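Local coordinates for D-isomer specific 2-hydroxyacid dehydrogenase family protein (Desulfovibrio vulgaris, PDB 5TX7) that probably oxidises or reduces D-2-hydroxyacids and their 2-oxoacids with NAD as cofactor, as a member of the D-isomer specific 2-hydroxyacid dehydrogenase family, at residues Y10-G15 with R296-S301; I17-I22 with V48-K53; E197-A202 with E216-A221; D203-H208 with A225-G230. All blocks are in the same frame, centred on the assembly; numbering follows the deposited sequence.

Contact 1 (Y10-G15 with R296-S301)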
loop_
_atom_site.group_PDB
_atom_site.type_symbol
_atom_site.label_atom_id
_atom_site.label_comp_id
_atom_site.label_asym_id
_atom_site.label_seq_id
_atom_site.Cartn_x
_atom_site.Cartn_y
_atom_site.Cartn_z
ATOM N N TYR A 10 -8.703 -1.165 26.050
ATOM C CA TYR A 10 -9.378 -0.517 24.928
ATOM C C TYR A 10 -8.593 -0.640 23.618
ATOM O O TYR A 10 -9.157 -1.066 22.621
ATOM C CB TYR A 10 -9.680 0.947 25.233
ATOM C CG TYR A 10 -10.478 1.622 24.144
ATOM C CD1 TYR A 10 -11.810 1.266 23.898
ATOM C CD2 TYR A 10 -9.904 2.581 23.335
ATOM C CE1 TYR A 10 -12.541 1.884 22.888
ATOM C CE2 TYR A 10 -10.618 3.202 22.334
ATOM C CZ TYR A 10 -11.938 2.859 22.101
ATOM O OH TYR A 10 -12.639 3.510 21.088
ATOM N N THR A 11 -7.310 -0.288 23.631
ATOM C CA THR A 11 -6.453 -0.399 22.441
ATOM C C THR A 11 -6.338 -1.844 21.897
ATOM O O THR A 11 -6.302 -2.032 20.683
ATOM C CB THR A 11 -5.023 0.168 22.669
ATOM O OG1 THR A 11 -4.409 -0.478 23.782
ATOM C CG2 THR A 11 -5.053 1.686 22.944
ATOM N N LEU A 12 -6.328 -2.857 22.765
ATOM C CA LEU A 12 -6.393 -4.241 22.278
ATOM C C LEU A 12 -7.748 -4.583 21.644
ATOM O O LEU A 12 -7.793 -5.225 20.585
ATOM C CB LEU A 12 -6.077 -5.239 23.372
ATOM C CG LEU A 12 -6.219 -6.732 22.990
ATOM C CD1 LEU A 12 -5.355 -7.147 21.799
ATOM C CD2 LEU A 12 -5.899 -7.591 24.190
ATOM N N ASN A 13 -8.840 -4.174 22.287
ATOM C CA ASN A 13 -10.193 -4.513 21.821
ATOM C C ASN A 13 -11.147 -3.351 21.990
ATOM O O ASN A 13 -11.865 -3.280 22.991
ATOM C CB ASN A 13 -10.756 -5.730 22.565
ATOM C CG ASN A 13 -12.155 -6.121 22.092
ATOM O OD1 ASN A 13 -12.658 -5.639 21.091
ATOM N ND2 ASN A 13 -12.769 -7.017 22.820
ATOM N N PRO A 14 -11.195 -2.453 20.996
ATOM C CA PRO A 14 -12.139 -1.335 21.023
ATOM C C PRO A 14 -13.474 -1.737 20.381
ATOM O O PRO A 14 -14.036 -0.994 19.558
ATOM C CB PRO A 14 -11.405 -0.275 20.206
ATOM C CG PRO A 14 -10.712 -1.101 19.147
ATOM C CD PRO A 14 -10.271 -2.342 19.851
ATOM N N GLY A 15 -13.963 -2.924 20.737
ATOM C CA GLY A 15 -15.272 -3.403 20.320
ATOM C C GLY A 15 -15.320 -4.249 19.052
ATOM O O GLY A 15 -16.411 -4.615 18.615
ATOM N N ARG A 296 -6.328 -9.803 17.396
ATOM C CA ARG A 296 -6.960 -11.117 17.549
ATOM C C ARG A 296 -5.927 -12.183 17.967
ATOM O O ARG A 296 -6.185 -12.996 18.859
ATOM C CB ARG A 296 -7.648 -11.525 16.234
ATOM C CG ARG A 296 -9.078 -12.012 16.345
ATOM C CD ARG A 296 -9.830 -11.914 15.004
ATOM N N THR A 297 -4.755 -12.153 17.342
ATOM C CA THR A 297 -3.684 -13.090 17.648
ATOM C C THR A 297 -3.122 -12.819 19.046
ATOM O O THR A 297 -2.882 -13.746 19.829
ATOM C CB THR A 297 -2.564 -12.980 16.585
ATOM O OG1 THR A 297 -3.091 -13.385 15.310
ATOM C CG2 THR A 297 -1.332 -13.837 16.946
ATOM N N LEU A 298 -2.901 -11.536 19.326
ATOM C CA LEU A 298 -2.494 -11.059 20.645
ATOM C C LEU A 298 -3.434 -11.529 21.770
ATOM O O LEU A 298 -2.978 -11.923 22.844
ATOM C CB LEU A 298 -2.346 -9.535 20.610
ATOM C CG LEU A 298 -1.866 -8.784 21.830
ATOM C CD1 LEU A 298 -0.622 -9.390 22.440
ATOM C CD2 LEU A 298 -1.621 -7.334 21.437
ATOM N N MET A 299 -4.734 -11.503 21.504
ATOM C CA MET A 299 -5.727 -11.979 22.460
ATOM C C MET A 299 -5.550 -13.468 22.721
ATOM O O MET A 299 -5.504 -13.882 23.866
ATOM C CB MET A 299 -7.141 -11.703 21.941
ATOM C CG MET A 299 -8.272 -12.075 22.903
ATOM S SD MET A 299 -8.423 -10.998 24.337
ATOM C CE MET A 299 -8.988 -9.488 23.549
ATOM N N ASP A 300 -5.470 -14.265 21.648
ATOM C CA ASP A 300 -5.299 -15.719 21.755
ATOM C C ASP A 300 -4.015 -16.111 22.483
ATOM O O ASP A 300 -4.044 -17.004 23.350
ATOM C CB ASP A 300 -5.298 -16.382 20.382
ATOM C CG ASP A 300 -6.692 -16.492 19.754
ATOM O OD1 ASP A 300 -7.700 -16.649 20.484
ATOM O OD2 ASP A 300 -6.769 -16.455 18.493
ATOM N N SER A 301 -2.906 -15.446 22.144
ATOM C CA SER A 301 -1.614 -15.715 22.784
ATOM C C SER A 301 -1.615 -15.339 24.258
ATOM O O SER A 301 -1.000 -16.022 25.062
ATOM C CB SER A 301 -0.474 -14.973 22.075
ATOM O OG SER A 301 -0.276 -15.446 20.751
#
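Asn13 touches Met299 through its CB, which lies 4.3 Å from Met299 CE, and holds its own loop together through OD1. Two backbone amides grip that oxygen: Ile17 N, and more weakly Gly15 N at 3.0 Å from Asn13 OD1 with a bent N-H...O angle of 133°. Pro14, between Asn13 and Gly15, is the centre of an inverse gamma turn. Between residues 10-15 and 296-301 the contact is purely apolar. Leu12 carries most of it. With its CG opposite the backbone N (chi1 176°), the two methyls fork over two successive helix residues. CD1 of Leu12 goes to Leu298, 3.8 Å from Leu298 CD2 and 3.9 Å from Leu298 CG. The other branch, Leu12 CD2, meets the Met299 methyl, CE, at 3.7 Å. The Met299 chain is bent at chi2 and chi3, and only its CE enters the contact. Both Leu12 pairs meet at a slant. One polar tie runs nearby: Leu12 O accepts from NH1 of Arg295, one residue before Arg296 on the same helix. Ile22 of helix 20-23 packs on the Met299 side chain, and Thr11 and Pro14 pack on Cys137 and Trp139 of the second subunit. A long C-terminal helix returning to pack against the loop after the first strand of the N-terminal sheet fits the two-domain fold of this dehydrogenase family.

Contact 2 (I17-I22 with V48-K53)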
loop_
_atom_site.group_PDB
_atom_site.type_symbol
_atom_site.label_atom_id
_atom_site.label_comp_id
_atom_site.label_asym_id
_atom_site.label_seq_id
_atom_site.Cartn_x
_atom_site.Cartn_y
_atom_site.Cartn_z
ATOM N N ILE A 17 -13.086 -7.132 18.385
ATOM C CA ILE A 17 -12.681 -8.507 18.624
ATOM C C ILE A 17 -13.389 -8.948 19.912
ATOM O O ILE A 17 -14.357 -8.319 20.313
ATOM C CB ILE A 17 -11.136 -8.687 18.635
ATOM C CG1 ILE A 17 -10.459 -7.905 19.766
ATOM C CG2 ILE A 17 -10.580 -8.245 17.306
ATOM C CD1 ILE A 17 -8.991 -8.197 19.931
ATOM N N SER A 18 -12.935 -10.032 20.523
ATOM C CA SER A 18 -13.637 -10.668 21.628
ATOM C C SER A 18 -12.679 -11.031 22.759
ATOM O O SER A 18 -11.591 -11.542 22.512
ATOM C CB SER A 18 -14.309 -11.942 21.126
ATOM O OG SER A 18 -14.955 -12.618 22.186
ATOM N N TRP A 19 -13.109 -10.766 23.993
ATOM C CA TRP A 19 -12.394 -11.222 25.189
ATOM C C TRP A 19 -12.702 -12.698 25.505
ATOM O O TRP A 19 -12.142 -13.244 26.450
ATOM C CB TRP A 19 -12.759 -10.351 26.402
ATOM C CG TRP A 19 -12.257 -8.982 26.302
ATOM C CD1 TRP A 19 -12.949 -7.885 25.882
ATOM C CD2 TRP A 19 -10.941 -8.536 26.602
ATOM N NE1 TRP A 19 -12.137 -6.780 25.898
ATOM C CE2 TRP A 19 -10.897 -7.151 26.346
ATOM C CE3 TRP A 19 -9.780 -9.176 27.069
ATOM C CZ2 TRP A 19 -9.743 -6.391 26.536
ATOM C CZ3 TRP A 19 -8.626 -8.418 27.256
ATOM C CH2 TRP A 19 -8.625 -7.034 26.977
ATOM N N ALA A 20 -13.573 -13.341 24.730
ATOM C CA ALA A 20 -14.003 -14.716 25.027
ATOM C C ALA A 20 -12.883 -15.710 25.409
ATOM O O ALA A 20 -13.061 -16.491 26.351
ATOM C CB ALA A 20 -14.844 -15.275 23.886
ATOM N N PRO A 21 -11.736 -15.682 24.706
ATOM C CA PRO A 21 -10.656 -16.604 25.102
ATOM C C PRO A 21 -10.139 -16.399 26.526
ATOM O O PRO A 21 -9.763 -17.369 27.173
ATOM C CB PRO A 21 -9.548 -16.316 24.078
ATOM C CG PRO A 21 -10.272 -15.775 22.890
ATOM C CD PRO A 21 -11.415 -14.975 23.455
ATOM N N ILE A 22 -10.127 -15.153 27.002
ATOM C CA ILE A 22 -9.752 -14.830 28.383
ATOM C C ILE A 22 -10.916 -15.156 29.350
ATOM O O ILE A 22 -10.686 -15.668 30.434
ATOM C CB ILE A 22 -9.373 -13.342 28.562
ATOM C CG1 ILE A 22 -8.352 -12.862 27.512
ATOM C CG2 ILE A 22 -8.836 -13.082 29.967
ATOM C CD1 ILE A 22 -6.963 -13.425 27.620
ATOM N N VAL A 48 -4.516 -12.397 38.262
ATOM C CA VAL A 48 -3.840 -12.111 36.997
ATOM C C VAL A 48 -4.131 -10.683 36.557
ATOM O O VAL A 48 -5.303 -10.286 36.483
ATOM C CB VAL A 48 -4.337 -13.037 35.851
ATOM C CG1 VAL A 48 -3.573 -12.765 34.563
ATOM C CG2 VAL A 48 -4.189 -14.489 36.233
ATOM N N VAL A 49 -3.078 -9.934 36.237
ATOM C CA VAL A 49 -3.211 -8.586 35.708
ATOM C C VAL A 49 -2.719 -8.573 34.246
ATOM O O VAL A 49 -1.646 -9.112 33.927
ATOM C CB VAL A 49 -2.425 -7.566 36.565
ATOM C CG1 VAL A 49 -2.200 -6.241 35.825
ATOM C CG2 VAL A 49 -3.154 -7.320 37.866
ATOM N N LEU A 50 -3.509 -7.952 33.367
ATOM C CA LEU A 50 -3.115 -7.722 31.967
ATOM C C LEU A 50 -2.844 -6.228 31.781
ATOM O O LEU A 50 -3.673 -5.394 32.162
ATOM C CB LEU A 50 -4.214 -8.165 31.019
ATOM C CG LEU A 50 -4.751 -9.588 31.240
ATOM C CD1 LEU A 50 -5.946 -9.825 30.318
ATOM C CD2 LEU A 50 -3.637 -10.626 31.035
ATOM N N THR A 51 -1.666 -5.907 31.248
ATOM C CA THR A 51 -1.279 -4.536 30.986
ATOM C C THR A 51 -0.655 -4.462 29.593
ATOM O O THR A 51 0.090 -5.342 29.191
ATOM C CB THR A 51 -0.284 -3.996 32.037
ATOM O OG1 THR A 51 0.116 -2.667 31.691
ATOM C CG2 THR A 51 0.989 -4.867 32.160
ATOM N N ASN A 52 -1.003 -3.422 28.850
ATOM C CA ASN A 52 -0.315 -3.085 27.620
ATOM C C ASN A 52 0.758 -2.055 27.980
ATOM O O ASN A 52 1.938 -2.354 27.938
ATOM C CB ASN A 52 -1.312 -2.569 26.566
ATOM C CG ASN A 52 -0.727 -2.525 25.168
ATOM O OD1 ASN A 52 0.481 -2.410 24.986
ATOM N ND2 ASN A 52 -1.599 -2.624 24.167
ATOM N N LYS A 53 0.334 -0.857 28.355
ATOM C CA LYS A 53 1.254 0.232 28.689
ATOM C C LYS A 53 1.044 0.801 30.092
ATOM O O LYS A 53 1.656 1.808 30.429
ATOM C CB LYS A 53 1.131 1.368 27.649
ATOM C CG LYS A 53 1.487 0.988 26.228
ATOM C CD LYS A 53 2.946 0.583 26.067
ATOM C CE LYS A 53 3.271 0.215 24.618
ATOM N NZ LYS A 53 2.937 -1.206 24.300
#
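Leu50 of strand 48-51 meets Trp19 and Ile22 with a single methyl. Its CD1 stands 4.3 Å from Trp19 CZ3 and 4.4 Å from Ile22 CG2. This side is buried and apolar, though its contacts across the segments are few and long. CD1 lies anti to CA (chi2 174°), which carries it out from the strand toward helix 20-23. The closer fit is on the helix side, where Ile22 CG1 sits in the plane of the Trp19 ring at its edge. Ile4 of the adjacent strand 3-6 and Leu28 of strand 27-30, next beyond it, join the same buried layer. This is the helix-on-sheet packing of an open parallel alpha/beta domain: helix 20-23 links strands 3-6 and 27-30 and lies against the sheet that also holds strand 48-51. The solvent side, by contrast, is polar. There Ser18 is exposed, and its OG accepts from Ala20 N at 3.0 Å with an N-H...O angle of 159°, a capping bond at the start of the helix. Asn52 and Lys53 lie elsewhere, at the subunit interface. Lys53 NZ donates to Asn52 OD1 at 2.8 Å, tilted 20° from the carbonyl plane, and makes a cation-pi contact with Trp136 of the second subunit.

Contact 3 (E197-A202 with E216-A221)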
loop_
_atom_site.group_PDB
_atom_site.type_symbol
_atom_site.label_atom_id
_atom_site.label_comp_id
_atom_site.label_asym_id
_atom_site.label_seq_id
_atom_site.Cartn_x
_atom_site.Cartn_y
_atom_site.Cartn_z
ATOM N N GLU A 197 27.363 0.703 4.451
ATOM C CA GLU A 197 27.096 0.265 3.080
ATOM C C GLU A 197 25.600 0.250 2.739
ATOM O O GLU A 197 25.212 0.561 1.604
ATOM C CB GLU A 197 27.697 -1.133 2.879
ATOM C CG GLU A 197 27.690 -1.690 1.458
ATOM C CD GLU A 197 28.277 -3.108 1.378
ATOM O OE1 GLU A 197 28.972 -3.564 2.344
ATOM O OE2 GLU A 197 28.033 -3.777 0.340
ATOM N N LEU A 198 24.770 -0.107 3.719
ATOM C CA LEU A 198 23.313 -0.100 3.548
ATOM C C LEU A 198 22.846 1.295 3.177
ATOM O O LEU A 198 22.136 1.440 2.193
ATOM C CB LEU A 198 22.581 -0.594 4.799
ATOM C CG LEU A 198 21.056 -0.829 4.715
ATOM C CD1 LEU A 198 20.607 -1.909 5.686
ATOM C CD2 LEU A 198 20.219 0.410 4.976
ATOM N N PHE A 199 23.262 2.309 3.933
ATOM C CA PHE A 199 22.841 3.701 3.637
ATOM C C PHE A 199 23.344 4.278 2.312
ATOM O O PHE A 199 22.611 5.050 1.685
ATOM C CB PHE A 199 23.170 4.652 4.796
ATOM C CG PHE A 199 22.215 4.527 5.937
ATOM C CD1 PHE A 199 22.442 3.593 6.938
ATOM C CD2 PHE A 199 21.051 5.283 5.972
ATOM C CE1 PHE A 199 21.550 3.435 7.978
ATOM C CE2 PHE A 199 20.172 5.150 7.023
ATOM C CZ PHE A 199 20.415 4.214 8.020
ATOM N N THR A 200 24.554 3.900 1.863
ATOM C CA THR A 200 25.052 4.382 0.580
ATOM C C THR A 200 24.353 3.689 -0.606
ATOM O O THR A 200 24.271 4.268 -1.677
ATOM C CB THR A 200 26.603 4.291 0.407
ATOM O OG1 THR A 200 27.031 2.942 0.297
ATOM C CG2 THR A 200 27.350 4.922 1.531
ATOM N N SER A 201 23.862 2.467 -0.418
ATOM C CA SER A 201 23.293 1.669 -1.523
ATOM C C SER A 201 21.769 1.628 -1.587
ATOM O O SER A 201 21.232 1.295 -2.623
ATOM C CB SER A 201 23.792 0.230 -1.437
ATOM O OG SER A 201 25.195 0.192 -1.583
ATOM N N ALA A 202 21.078 1.935 -0.489
ATOM C CA ALA A 202 19.631 1.822 -0.423
ATOM C C ALA A 202 18.910 3.078 -0.889
ATOM O O ALA A 202 19.259 4.190 -0.500
ATOM C CB ALA A 202 19.199 1.505 0.991
ATOM N N GLU A 216 20.894 3.779 19.395
ATOM C CA GLU A 216 20.368 5.135 19.561
ATOM C C GLU A 216 21.037 6.103 18.548
ATOM O O GLU A 216 22.255 6.128 18.406
ATOM C CB GLU A 216 20.514 5.668 20.978
ATOM C CG GLU A 216 19.914 7.078 21.096
ATOM C CD GLU A 216 19.483 7.482 22.501
ATOM O OE1 GLU A 216 18.901 6.646 23.238
ATOM O OE2 GLU A 216 19.702 8.666 22.856
ATOM N N GLY A 217 20.210 6.865 17.830
ATOM C CA GLY A 217 20.673 7.840 16.846
ATOM C C GLY A 217 21.402 7.229 15.671
ATOM O O GLY A 217 22.342 7.825 15.123
ATOM N N LEU A 218 20.962 6.036 15.288
ATOM C CA LEU A 218 21.513 5.290 14.153
ATOM C C LEU A 218 21.390 6.089 12.863
ATOM O O LEU A 218 22.355 6.235 12.119
ATOM C CB LEU A 218 20.756 3.961 14.045
ATOM C CG LEU A 218 21.003 2.881 13.034
ATOM C CD1 LEU A 218 20.496 1.582 13.653
ATOM C CD2 LEU A 218 20.287 3.171 11.729
ATOM N N VAL A 219 20.182 6.586 12.601
ATOM C CA VAL A 219 19.926 7.452 11.454
ATOM C C VAL A 219 20.316 8.886 11.841
ATOM O O VAL A 219 19.491 9.675 12.347
ATOM C CB VAL A 219 18.467 7.369 10.993
ATOM C CG1 VAL A 219 18.241 8.238 9.749
ATOM C CG2 VAL A 219 18.106 5.903 10.728
ATOM N N ASP A 220 21.595 9.190 11.614
ATOM C CA ASP A 220 22.175 10.483 11.950
ATOM C C ASP A 220 22.546 11.258 10.694
ATOM O O ASP A 220 22.469 10.730 9.580
ATOM C CB ASP A 220 23.378 10.314 12.903
ATOM C CG ASP A 220 24.525 9.473 12.325
ATOM O OD1 ASP A 220 24.457 8.993 11.169
ATOM O OD2 ASP A 220 25.516 9.285 13.070
ATOM N N ALA A 221 22.961 12.507 10.897
ATOM C CA ALA A 221 23.356 13.402 9.809
ATOM C C ALA A 221 24.334 12.774 8.827
ATOM O O ALA A 221 24.185 12.989 7.631
ATOM C CB ALA A 221 23.936 14.706 10.366
#
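Phe199 of helix 195-201 points its ring at Leu218 and Val219, two buried residues of the loop that follows strand 204-207. Both segments belong to the NAD-binding domain, a Rossmann-type fold. The helix runs into that strand and the loop leaves from its other end, so the contact packs the helix against the loop that leads into helix 221-225. Past Glu216, Gly217 turns the chain with a positive phi of 64°, which favours glycine. Leu218 follows. It starts off alongside the helix, and its tip then bends in toward Phe199. CG is anti to the backbone N (chi1 -179°), and CD2 comes to the edge of the Phe199 ring, near its plane. There Leu218 CD2 lies 3.9 Å from Phe199 CZ and 4.0 Å from Phe199 CE1. Val219 is the centre of an inverse gamma turn, closed by a weak bond of 3.1 Å from Asp220 N to Leu218 O. Its CG2 reaches the same Phe199 CZ, also at 3.9 Å, and the two side chains cross at about a right angle. CZ is thus shared by two methyls. Val219 also packs on Leu207 and Leu224, which ties the loop to the strand and to the next helix. Asp220 ends the loop at the N-cap of helix 221-225. Arg223 of that helix bonds back twice: its NH1 donates to Leu218 O, and its backbone N donates to Asp220 OD1.

Contact 4 (D203-H208 with A225-G230)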
loop_
_atom_site.group_PDB
_atom_site.type_symbol
_atom_site.label_atom_id
_atom_site.label_comp_id
_atom_site.label_asym_id
_atom_site.label_seq_id
_atom_site.Cartn_x
_atom_site.Cartn_y
_atom_site.Cartn_z
ATOM N N ASP A 203 17.882 2.859 -1.703
ATOM C CA ASP A 203 16.919 3.892 -2.083
ATOM C C ASP A 203 15.787 4.045 -1.072
ATOM O O ASP A 203 15.189 5.105 -0.999
ATOM C CB ASP A 203 16.315 3.574 -3.453
ATOM C CG ASP A 203 17.350 3.537 -4.537
ATOM O OD1 ASP A 203 18.024 4.558 -4.735
ATOM O OD2 ASP A 203 17.529 2.465 -5.175
ATOM N N VAL A 204 15.461 2.968 -0.364
ATOM C CA VAL A 204 14.500 2.987 0.723
ATOM C C VAL A 204 15.143 2.280 1.892
ATOM O O VAL A 204 15.625 1.171 1.740
ATOM C CB VAL A 204 13.210 2.215 0.382
ATOM C CG1 VAL A 204 12.212 2.296 1.544
ATOM C CG2 VAL A 204 12.601 2.728 -0.908
ATOM N N VAL A 205 15.109 2.906 3.060
ATOM C CA VAL A 205 15.611 2.312 4.276
ATOM C C VAL A 205 14.447 2.111 5.224
ATOM O O VAL A 205 13.756 3.075 5.511
ATOM C CB VAL A 205 16.625 3.245 4.974
ATOM C CG1 VAL A 205 16.982 2.714 6.361
ATOM C CG2 VAL A 205 17.890 3.325 4.158
ATOM N N SER A 206 14.279 0.889 5.744
ATOM C CA SER A 206 13.302 0.607 6.775
ATOM C C SER A 206 13.941 0.048 8.045
ATOM O O SER A 206 14.742 -0.881 7.972
ATOM C CB SER A 206 12.278 -0.385 6.257
ATOM O OG SER A 206 11.192 -0.494 7.183
ATOM N N LEU A 207 13.543 0.572 9.211
ATOM C CA LEU A 207 14.151 0.210 10.498
ATOM C C LEU A 207 13.378 -0.877 11.228
ATOM O O LEU A 207 12.161 -0.773 11.407
ATOM C CB LEU A 207 14.257 1.443 11.397
ATOM C CG LEU A 207 15.019 2.649 10.821
ATOM C CD1 LEU A 207 15.203 3.700 11.910
ATOM C CD2 LEU A 207 16.367 2.283 10.208
ATOM N N HIS A 208 14.093 -1.922 11.651
ATOM C CA HIS A 208 13.492 -3.105 12.284
ATOM C C HIS A 208 14.371 -3.703 13.383
ATOM O O HIS A 208 14.432 -4.924 13.548
ATOM C CB HIS A 208 13.194 -4.162 11.215
ATOM C CG HIS A 208 12.240 -3.686 10.180
ATOM N ND1 HIS A 208 10.887 -3.607 10.423
ATOM C CD2 HIS A 208 12.436 -3.168 8.947
ATOM C CE1 HIS A 208 10.280 -3.106 9.367
ATOM N NE2 HIS A 208 11.201 -2.829 8.455
ATOM N N ALA A 225 23.671 12.005 4.915
ATOM C CA ALA A 225 24.540 12.596 3.884
ATOM C C ALA A 225 25.089 11.566 2.892
ATOM O O ALA A 225 25.370 11.901 1.748
ATOM C CB ALA A 225 25.693 13.326 4.535
ATOM N N SER A 226 25.257 10.323 3.336
ATOM C CA SER A 226 25.727 9.241 2.469
ATOM C C SER A 226 24.670 8.728 1.486
ATOM O O SER A 226 25.008 8.046 0.531
ATOM C CB SER A 226 26.288 8.072 3.311
ATOM O OG SER A 226 25.276 7.201 3.760
ATOM N N MET A 227 23.402 9.027 1.731
ATOM C CA MET A 227 22.315 8.460 0.917
ATOM C C MET A 227 22.201 9.205 -0.399
ATOM O O MET A 227 22.588 10.377 -0.496
ATOM C CB MET A 227 20.979 8.536 1.642
ATOM C CG MET A 227 20.897 7.648 2.874
ATOM S SD MET A 227 19.266 7.662 3.631
ATOM C CE MET A 227 18.530 6.415 2.569
ATOM N N ARG A 228 21.686 8.522 -1.406
ATOM C CA ARG A 228 21.379 9.139 -2.678
ATOM C C ARG A 228 20.223 10.124 -2.510
ATOM O O ARG A 228 19.266 9.834 -1.776
ATOM C CB ARG A 228 20.998 8.089 -3.704
ATOM C CG ARG A 228 22.155 7.236 -4.130
ATOM C CD ARG A 228 21.829 6.575 -5.458
ATOM N NE ARG A 228 21.163 5.293 -5.266
ATOM C CZ ARG A 228 21.776 4.155 -4.940
ATOM N NH1 ARG A 228 23.100 4.094 -4.751
ATOM N NH2 ARG A 228 21.051 3.049 -4.802
ATOM N N PRO A 229 20.294 11.279 -3.202
ATOM C CA PRO A 229 19.174 12.200 -3.131
ATOM C C PRO A 229 17.927 11.588 -3.748
ATOM O O PRO A 229 18.031 10.837 -4.726
ATOM C CB PRO A 229 19.659 13.406 -3.919
ATOM C CG PRO A 229 20.635 12.854 -4.860
ATOM C CD PRO A 229 21.308 11.740 -4.149
ATOM N N GLY A 230 16.774 11.875 -3.156
ATOM C CA GLY A 230 15.535 11.245 -3.566
ATOM C C GLY A 230 15.185 9.958 -2.834
ATOM O O GLY A 230 14.238 9.257 -3.238
HETATM O O HOH W 1 14.095 6.400 -3.943
#
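Asp203 and Arg228 form a salt bridge at one end of a beta-alpha-beta unit of the Rossmann-type sheet. Strand 204-207, helix 221-225 and strand 231-235 follow in order, and the two strands are parallel neighbours. Asp203 stands just before the first strand, and Arg228 lies in the loop that leads into the second. From CB, which does not aim at the loop, the Asp203 chain turns so that CG is anti to the carbonyl carbon. CG comes 3.7 Å from Arg228 NH2. The carboxylate then divides its work. OD1 takes the arginine: Arg228 NE donates to Asp203 OD1 at 3.3 Å with an N-H...O angle of 151°, and Arg228 NH2 adds a weak bond to the same oxygen. NE meets OD1 on its syn side, 27° out of the carboxylate plane, while the two flat groups are turned 60° apart. Asp203 OD2 touches the guanidinium edge in its plane, 3.6 Å from Arg228 NH2, but its hydrogen bond is with the amide of Thr150, on the adjacent strand. This would fix the rotation of the carboxylate. Arg228 NH2 also gives a weak hydrogen bond to Ser201 O, at the end of helix 195-201, so the exposed guanidinium spans three parts of the fold. Deeper in, the contact is apolar. Val205 and Met227 meet at a slant, Val205 CG2 3.5 Å from Met227 CE. Phe199 lies on Met227 as well. A water joins the backbones: it donates to Gly230 O at 2.9 Å and, weakly, to Asp203 O at 3.4 Å.

The four contacts form two pairs, one in each domain. Contacts 1 and 2, centres 7 Å apart, share the five-stranded parallel sheet region, with Met299 of helix 292-310 resting on Trp19. Contacts 3 and 4, also 7 Å apart between centres, lie around strand 204-207 of the seven-stranded sheet, and their segments alternate along the chain through helix 195-201 and that strand. Centres of the two pairs are 34 to 39 Å apart, on opposite sides of the chain's centre. Contact 1 spans almost the whole chain and encloses the others; contact 2 closes before contacts 3 and 4 open. The C-terminal helix thus brings the chain back from the NAD-binding domain to the domain of the five-stranded sheet.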